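Side-chain contacts in D-glycerate 3-kinase (Cryptococcus neoformans var. grubii serotype A, PDB 6CKG), which probably phosphorylates D-glycerate at its 3-hydroxyl with ATP as phosphate donor: residues 70-73 against 78-81; 85-90 against 118-123. All blocks are in the same frame, centred on the assembly; numbering follows the deposited sequence.

Contact 1. Residues 70-73 against 78-81; sequences YLEK and RLAT
R78 meets E72 through its backbone: the CA of R78 lies 3.9 Å from OE2 of E72, where the chain runs into strand 79-83. Its side chain turns away from helix 63-75, and the guanidinium does not pair with the E72 carboxylate. NE and NH2 instead donate to the backbone oxygens of P173 and Q171, while the R78 amide binds D175. An arginine suits this exposed approach because one flexible chain can reach two carbonyls, at and just beyond the end of strand 162-171.

L79 carries the rest of the contact, with its amide and its side chain in different roles. The amide N donates to OE2 of E72 over 3.2 Å in a fairly straight bond (162° at the hydrogen), and the carboxylate accepts it on the anti lone pair, the one facing away from OE1. E72 can reach this far because its CG sits beside the backbone N (chi1 -61°) and the chain then runs extended. The side chain of L79 sets out toward the helix and crosses that of L71 at about a right angle. Its CD1 rests on CB of L71 at 3.7 Å, and its CD2 approaches CD1 of L71 at 3.8 Å. The same CD1 also lies 3.9 Å from CG of E72, so the CG methylene adds to the apolar surface next to the carboxylate.

The contact lies on the return leg of a beta-alpha-beta crossover, strand 48-53 to helix 63-75 to strand 79-83, whose helix follows a Walker A (P-loop) sequence, as in P-loop kinases. Strand 79-83 is outermost in the sheet: A80 bonds to strand 176-180, and the L79 amide, on the other edge, is taken by E72. L79 also packs on V176 and I178, and L71 reaches A25, so L71 is in contact with both helix 19-38 and the outermost strand.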
ATOM      1  N   TYR A  70     -16.938   8.661  -5.744  1.00 35.45           N
ATOM      2  CA  TYR A  70     -17.022   9.303  -7.050  1.00 37.06           C
ATOM      3  C   TYR A  70     -17.459   8.303  -8.118  1.00 38.73           C
ATOM      4  O   TYR A  70     -18.357   8.589  -8.922  1.00 37.00           O
ATOM      5  CB  TYR A  70     -15.658   9.916  -7.385  1.00 37.97           C
ATOM      6  CG  TYR A  70     -15.632  10.818  -8.582  1.00 33.27           C
ATOM      7  CD1 TYR A  70     -15.351  10.316  -9.848  1.00 34.88           C
ATOM      8  CD2 TYR A  70     -15.854  12.181  -8.450  1.00 33.98           C
ATOM      9  CE1 TYR A  70     -15.305  11.144 -10.950  1.00 37.55           C
ATOM     10  CE2 TYR A  70     -15.821  13.018  -9.559  1.00 43.43           C
ATOM     11  CZ  TYR A  70     -15.549  12.491 -10.800  1.00 41.05           C
ATOM     12  OH  TYR A  70     -15.514  13.316 -11.897  1.00 48.48           O
ATOM     13  N   LEU A  71     -16.836   7.115  -8.133  1.00 30.26           N
ATOM     14  CA  LEU A  71     -17.192   6.099  -9.123  1.00 30.64           C
ATOM     15  C   LEU A  71     -18.606   5.570  -8.903  1.00 33.20           C
ATOM     16  O   LEU A  71     -19.340   5.322  -9.872  1.00 34.73           O
ATOM     17  CB  LEU A  71     -16.174   4.956  -9.087  1.00 29.54           C
ATOM     18  CG  LEU A  71     -14.787   5.349  -9.625  1.00 35.17           C
ATOM     19  CD1 LEU A  71     -13.742   4.240  -9.450  1.00 32.83           C
ATOM     20  CD2 LEU A  71     -14.895   5.767 -11.084  1.00 32.18           C
ATOM     21  N   GLU A  72     -19.009   5.390  -7.637  1.00 30.46           N
ATOM     22  CA  GLU A  72     -20.348   4.885  -7.352  1.00 33.80           C
ATOM     23  C   GLU A  72     -21.402   5.916  -7.716  1.00 37.39           C
ATOM     24  O   GLU A  72     -22.439   5.577  -8.302  1.00 40.12           O
ATOM     25  CB  GLU A  72     -20.482   4.486  -5.875  1.00 36.81           C
ATOM     26  CG  GLU A  72     -19.524   3.365  -5.417  1.00 44.73           C
ATOM     27  CD  GLU A  72     -19.939   2.687  -4.109  1.00 55.99           C
ATOM     28  OE1 GLU A  72     -20.469   3.388  -3.216  1.00 59.11           O
ATOM     29  OE2 GLU A  72     -19.734   1.449  -3.984  1.00 47.03           O
ATOM     30  N   LYS A  73     -21.141   7.186  -7.408  1.00 37.80           N
ATOM     31  CA  LYS A  73     -22.168   8.199  -7.602  1.00 39.16           C
ATOM     32  C   LYS A  73     -22.288   8.609  -9.062  1.00 41.89           C
ATOM     33  O   LYS A  73     -23.399   8.710  -9.587  1.00 40.34           O
ATOM     34  CB  LYS A  73     -21.885   9.425  -6.732  1.00 37.25           C
ATOM     35  CG  LYS A  73     -22.928  10.530  -6.892  1.00 44.19           C
ATOM     36  CD  LYS A  73     -22.418  11.854  -6.357  1.00 53.96           C
ATOM     37  CE  LYS A  73     -23.346  12.998  -6.739  1.00 66.55           C
ATOM     38  NZ  LYS A  73     -24.653  12.918  -6.027  1.00 73.68           N
ATOM     39  N   ARG A  78     -20.045  -0.385  -8.458  1.00 29.40           N
ATOM     40  CA  ARG A  78     -20.028  -0.922  -7.104  1.00 26.53           C
ATOM     41  C   ARG A  78     -18.576  -1.240  -6.760  1.00 28.50           C
ATOM     42  O   ARG A  78     -17.898  -1.962  -7.502  1.00 30.77           O
ATOM     43  CB  ARG A  78     -20.914  -2.160  -6.979  1.00 31.75           C
ATOM     44  CG  ARG A  78     -22.389  -1.893  -7.261  1.00 30.87           C
ATOM     45  CD  ARG A  78     -23.204  -3.181  -7.283  1.00 38.68           C
ATOM     46  NE  ARG A  78     -23.232  -3.854  -5.984  1.00 36.13           N
ATOM     47  CZ  ARG A  78     -24.025  -3.500  -4.973  1.00 43.30           C
ATOM     48  NH1 ARG A  78     -24.855  -2.473  -5.106  1.00 46.04           N
ATOM     49  NH2 ARG A  78     -23.988  -4.165  -3.823  1.00 47.13           N
ATOM     50  N   LEU A  79     -18.099  -0.675  -5.658  1.00 28.04           N
ATOM     51  CA  LEU A  79     -16.702  -0.749  -5.269  1.00 29.50           C
ATOM     52  C   LEU A  79     -16.546  -1.451  -3.929  1.00 32.53           C
ATOM     53  O   LEU A  79     -17.441  -1.420  -3.073  1.00 29.72           O
ATOM     54  CB  LEU A  79     -16.069   0.646  -5.181  1.00 37.76           C
ATOM     55  CG  LEU A  79     -15.447   1.092  -6.506  1.00 38.07           C
ATOM     56  CD1 LEU A  79     -16.526   1.723  -7.344  1.00 37.38           C
ATOM     57  CD2 LEU A  79     -14.259   2.032  -6.355  1.00 36.68           C
ATOM     58  N   ALA A  80     -15.400  -2.090  -3.767  1.00 27.44           N
ATOM     59  CA  ALA A  80     -14.939  -2.578  -2.475  1.00 32.13           C
ATOM     60  C   ALA A  80     -13.502  -2.116  -2.340  1.00 36.45           C
ATOM     61  O   ALA A  80     -12.785  -2.044  -3.343  1.00 31.81           O
ATOM     62  CB  ALA A  80     -15.018  -4.108  -2.358  1.00 27.11           C
ATOM     63  N   THR A  81     -13.086  -1.778  -1.120  1.00 30.94           N
ATOM     64  CA  THR A  81     -11.726  -1.303  -0.887  1.00 33.36           C
ATOM     65  C   THR A  81     -11.017  -2.181   0.135  1.00 31.49           C
ATOM     66  O   THR A  81     -11.586  -2.498   1.190  1.00 26.32           O
ATOM     67  CB  THR A  81     -11.717   0.146  -0.404  1.00 36.31           C
ATOM     68  OG1 THR A  81     -12.256   0.991  -1.420  1.00 39.01           O
ATOM     69  CG2 THR A  81     -10.271   0.592  -0.101  1.00 38.99           C
TER

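Contact 2. Residues 85-90 against 118-123; sequences DDFYLT and LPLLEQ. With EDO (1,2-ethanediol), chain C.
F87 lays one face of its ring against L121, whose methyl CD2 stands over it in a CH-pi contact. That methyl is 3.7 Å from the ring centroid and 25° off the normal. It is displaced toward the root of the ring, where it comes within 3.3 Å of CG, a tight fit. L121 CG follows at 3.5 Å from CB of F87, so the branched end of the leucine crosses the base of the aromatic side chain at a slant. L120 approaches differently: its CG touches CD2 of F87 at 4.0 Å, and its backbone O lies oblique to the ring. With CG anti to its own N (chi1 -174°), L120 offers its branch point to the phenyl group from the same helical turn as L121. A flat phenylalanine can thus meet two successive leucines at once.

D86 accepts a 2.7 Å hydrogen bond at OD2 from O2 of a 1,2-ethanediol, probably left from crystallisation and also bonded to S83 N and P150 O. Loop 85-90 leaves the C-terminal end of parallel strand 79-83, the sheet edge where P-loop kinases usually place their active site, so the diol probably sits in that region.

The ring and L121 share M82, and the ring and L120 share P150, so helix 118-129 packs on the loop before helix 91-100 and, through M82 and P150, beside strands 79-83 and 146-153.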
ATOM      1  N   ASP A  85      -3.089  -1.554   5.629  1.00 24.13           N
ATOM      2  CA  ASP A  85      -2.950  -1.420   7.079  1.00 28.14           C
ATOM      3  C   ASP A  85      -4.047  -2.160   7.838  1.00 36.57           C
ATOM      4  O   ASP A  85      -3.853  -2.516   9.002  1.00 32.67           O
ATOM      5  CB  ASP A  85      -2.982   0.046   7.488  1.00 30.35           C
ATOM      6  CG  ASP A  85      -1.804   0.830   6.974  1.00 35.73           C
ATOM      7  OD1 ASP A  85      -1.045   0.321   6.110  1.00 34.06           O
ATOM      8  OD2 ASP A  85      -1.654   1.974   7.443  1.00 42.00           O
ATOM      9  N   ASP A  86      -5.213  -2.376   7.225  1.00 29.55           N
ATOM     10  CA  ASP A  86      -6.253  -3.128   7.918  1.00 30.33           C
ATOM     11  C   ASP A  86      -5.918  -4.607   8.019  1.00 27.92           C
ATOM     12  O   ASP A  86      -6.634  -5.344   8.708  1.00 29.19           O
ATOM     13  CB  ASP A  86      -7.601  -2.955   7.216  1.00 34.17           C
ATOM     14  CG  ASP A  86      -8.204  -1.605   7.471  1.00 31.58           C
ATOM     15  OD1 ASP A  86      -8.292  -1.223   8.657  1.00 32.99           O
ATOM     16  OD2 ASP A  86      -8.556  -0.912   6.485  1.00 37.90           O
ATOM     17  N   PHE A  87      -4.843  -5.038   7.366  1.00 26.46           N
ATOM     18  CA  PHE A  87      -4.414  -6.425   7.325  1.00 22.97           C
ATOM     19  C   PHE A  87      -3.104  -6.660   8.088  1.00 22.61           C
ATOM     20  O   PHE A  87      -2.458  -7.696   7.904  1.00 25.22           O
ATOM     21  CB  PHE A  87      -4.287  -6.874   5.871  1.00 21.68           C
ATOM     22  CG  PHE A  87      -5.615  -7.011   5.163  1.00 27.03           C
ATOM     23  CD1 PHE A  87      -6.235  -5.910   4.585  1.00 28.56           C
ATOM     24  CD2 PHE A  87      -6.237  -8.243   5.076  1.00 25.44           C
ATOM     25  CE1 PHE A  87      -7.458  -6.043   3.945  1.00 33.51           C
ATOM     26  CE2 PHE A  87      -7.469  -8.379   4.434  1.00 29.06           C
ATOM     27  CZ  PHE A  87      -8.074  -7.282   3.873  1.00 30.24           C
ATOM     28  N   TYR A  88      -2.708  -5.738   8.960  1.00 29.84           N
ATOM     29  CA  TYR A  88      -1.617  -6.037   9.889  1.00 26.07           C
ATOM     30  C   TYR A  88      -1.921  -7.301  10.695  1.00 28.88           C
ATOM     31  O   TYR A  88      -3.083  -7.650  10.934  1.00 28.08           O
ATOM     32  CB  TYR A  88      -1.400  -4.877  10.862  1.00 27.03           C
ATOM     33  CG  TYR A  88      -0.619  -3.682  10.350  1.00 26.17           C
ATOM     34  CD1 TYR A  88       0.610  -3.835   9.704  1.00 25.55           C
ATOM     35  CD2 TYR A  88      -1.094  -2.397  10.564  1.00 27.26           C
ATOM     36  CE1 TYR A  88       1.309  -2.733   9.269  1.00 26.29           C
ATOM     37  CE2 TYR A  88      -0.406  -1.299  10.141  1.00 28.52           C
ATOM     38  CZ  TYR A  88       0.790  -1.458   9.493  1.00 31.72           C
ATOM     39  OH  TYR A  88       1.462  -0.328   9.086  1.00 32.88           O
ATOM     40  N   LEU A  89      -0.854  -7.988  11.121  1.00 25.10           N
ATOM     41  CA  LEU A  89      -0.978  -9.082  12.076  1.00 27.82           C
ATOM     42  C   LEU A  89      -1.790  -8.647  13.285  1.00 26.07           C
ATOM     43  O   LEU A  89      -1.798  -7.471  13.663  1.00 25.42           O
ATOM     44  CB  LEU A  89       0.410  -9.552  12.556  1.00 31.12           C
ATOM     45  CG  LEU A  89       1.331 -10.137  11.490  1.00 28.41           C
ATOM     46  CD1 LEU A  89       2.759 -10.278  12.071  1.00 23.63           C
ATOM     47  CD2 LEU A  89       0.764 -11.480  11.014  1.00 26.37           C
ATOM     48  N   THR A  90      -2.478  -9.610  13.899  1.00 29.13           N
ATOM     49  CA  THR A  90      -3.054  -9.347  15.208  1.00 29.62           C
ATOM     50  C   THR A  90      -1.924  -8.973  16.161  1.00 35.64           C
ATOM     51  O   THR A  90      -0.759  -9.280  15.913  1.00 31.56           O
ATOM     52  CB  THR A  90      -3.805 -10.569  15.745  1.00 31.66           C
ATOM     53  OG1 THR A  90      -2.871 -11.620  16.001  1.00 33.50           O
ATOM     54  CG2 THR A  90      -4.852 -11.057  14.756  1.00 34.89           C
ATOM     55  N   LEU A 118      -0.582 -12.364   5.804  1.00 27.85           N
ATOM     56  CA  LEU A 118      -0.672 -12.693   4.384  1.00 29.35           C
ATOM     57  C   LEU A 118      -1.750 -13.737   4.083  1.00 28.31           C
ATOM     58  O   LEU A 118      -2.417 -13.615   3.048  1.00 33.42           O
ATOM     59  CB  LEU A 118       0.695 -13.148   3.849  1.00 28.24           C
ATOM     60  CG  LEU A 118       1.715 -12.006   3.757  1.00 28.93           C
ATOM     61  CD1 LEU A 118       3.107 -12.552   3.422  1.00 34.35           C
ATOM     62  CD2 LEU A 118       1.279 -11.003   2.707  1.00 28.61           C
ATOM     63  N   PRO A 119      -1.964 -14.768   4.921  1.00 31.56           N
ATOM     64  CA  PRO A 119      -3.137 -15.639   4.685  1.00 30.13           C
ATOM     65  C   PRO A 119      -4.448 -14.874   4.600  1.00 31.28           C
ATOM     66  O   PRO A 119      -5.275 -15.177   3.730  1.00 32.09           O
ATOM     67  CB  PRO A 119      -3.111 -16.596   5.882  1.00 31.96           C
ATOM     68  CG  PRO A 119      -1.636 -16.707   6.207  1.00 34.00           C
ATOM     69  CD  PRO A 119      -1.091 -15.322   5.980  1.00 31.25           C
ATOM     70  N   LEU A 120      -4.649 -13.873   5.466  1.00 34.39           N
ATOM     71  CA  LEU A 120      -5.905 -13.125   5.463  1.00 35.16           C
ATOM     72  C   LEU A 120      -6.013 -12.234   4.229  1.00 31.96           C
ATOM     73  O   LEU A 120      -7.083 -12.141   3.617  1.00 31.89           O
ATOM     74  CB  LEU A 120      -6.029 -12.287   6.741  1.00 27.20           C
ATOM     75  CG  LEU A 120      -7.356 -11.558   6.961  1.00 26.93           C
ATOM     76  CD1 LEU A 120      -8.518 -12.545   6.987  1.00 32.98           C
ATOM     77  CD2 LEU A 120      -7.338 -10.730   8.246  1.00 33.87           C
ATOM     78  N   LEU A 121      -4.926 -11.550   3.873  1.00 32.82           N
ATOM     79  CA  LEU A 121      -4.884 -10.783   2.630  1.00 32.36           C
ATOM     80  C   LEU A 121      -5.243 -11.646   1.430  1.00 30.63           C
ATOM     81  O   LEU A 121      -6.079 -11.267   0.603  1.00 31.31           O
ATOM     82  CB  LEU A 121      -3.492 -10.180   2.446  1.00 31.51           C
ATOM     83  CG  LEU A 121      -3.268  -8.870   3.185  1.00 31.10           C
ATOM     84  CD1 LEU A 121      -1.771  -8.601   3.380  1.00 27.61           C
ATOM     85  CD2 LEU A 121      -3.935  -7.755   2.382  1.00 28.00           C
ATOM     86  N   GLU A 122      -4.609 -12.814   1.313  1.00 30.28           N
ATOM     87  CA  GLU A 122      -4.886 -13.688   0.182  1.00 34.16           C
ATOM     88  C   GLU A 122      -6.318 -14.201   0.222  1.00 37.26           C
ATOM     89  O   GLU A 122      -6.995 -14.222  -0.813  1.00 36.33           O
ATOM     90  CB  GLU A 122      -3.898 -14.850   0.149  1.00 31.97           C
ATOM     91  CG  GLU A 122      -2.479 -14.413  -0.118  1.00 42.93           C
ATOM     92  CD  GLU A 122      -1.533 -15.580  -0.283  1.00 53.56           C
ATOM     93  OE1 GLU A 122      -1.978 -16.648  -0.758  1.00 61.70           O
ATOM     94  OE2 GLU A 122      -0.346 -15.426   0.076  1.00 54.58           O
ATOM     95  N   GLN A 123      -6.798 -14.608   1.403  1.00 34.98           N
ATOM     96  CA  GLN A 123      -8.178 -15.072   1.521  1.00 28.81           C
ATOM     97  C   GLN A 123      -9.161 -13.979   1.107  1.00 32.81           C
ATOM     98  O   GLN A 123     -10.121 -14.240   0.373  1.00 31.89           O
ATOM     99  CB  GLN A 123      -8.468 -15.556   2.957  1.00 29.03           C
ATOM    100  CG  GLN A 123      -9.910 -16.045   3.173  1.00 40.32           C
ATOM    101  CD  GLN A 123     -10.229 -16.428   4.631  1.00 55.35           C
ATOM    102  OE1 GLN A 123      -9.770 -15.787   5.578  1.00 58.07           O
ATOM    103  NE2 GLN A 123     -11.023 -17.481   4.802  1.00 55.96           N
TER
HETATM  104  C1  EDO C 401     -11.708  -2.746   5.319  1.00 34.70           C
HETATM  105  O1  EDO C 401     -11.296  -2.219   6.597  1.00 33.34           O
HETATM  106  C2  EDO C 401     -10.493  -3.325   4.602  1.00 34.47           C
HETATM  107  O2  EDO C 401      -9.545  -2.273   4.374  1.00 30.94           O

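How the contacts relate
Along the chain from the N terminus, helix 63-75 comes first. Contact 1 joins its last turns to the start of strand 79-83 and spans only four residues, the end of the helix and the short turn after it. The strand then runs into the loop holding 85-90, where contact 2 opens. This one closes a far longer excursion of 27 residues, through helix 91-100 and back to helix 118-129. The two are in series, neither nested nor crossed, with centres about 22 Å apart. Strand 79-83 links them: contact 1 joins its beginning to the helix before it, while contact 2 ties the loop beyond its end to helix 118-129.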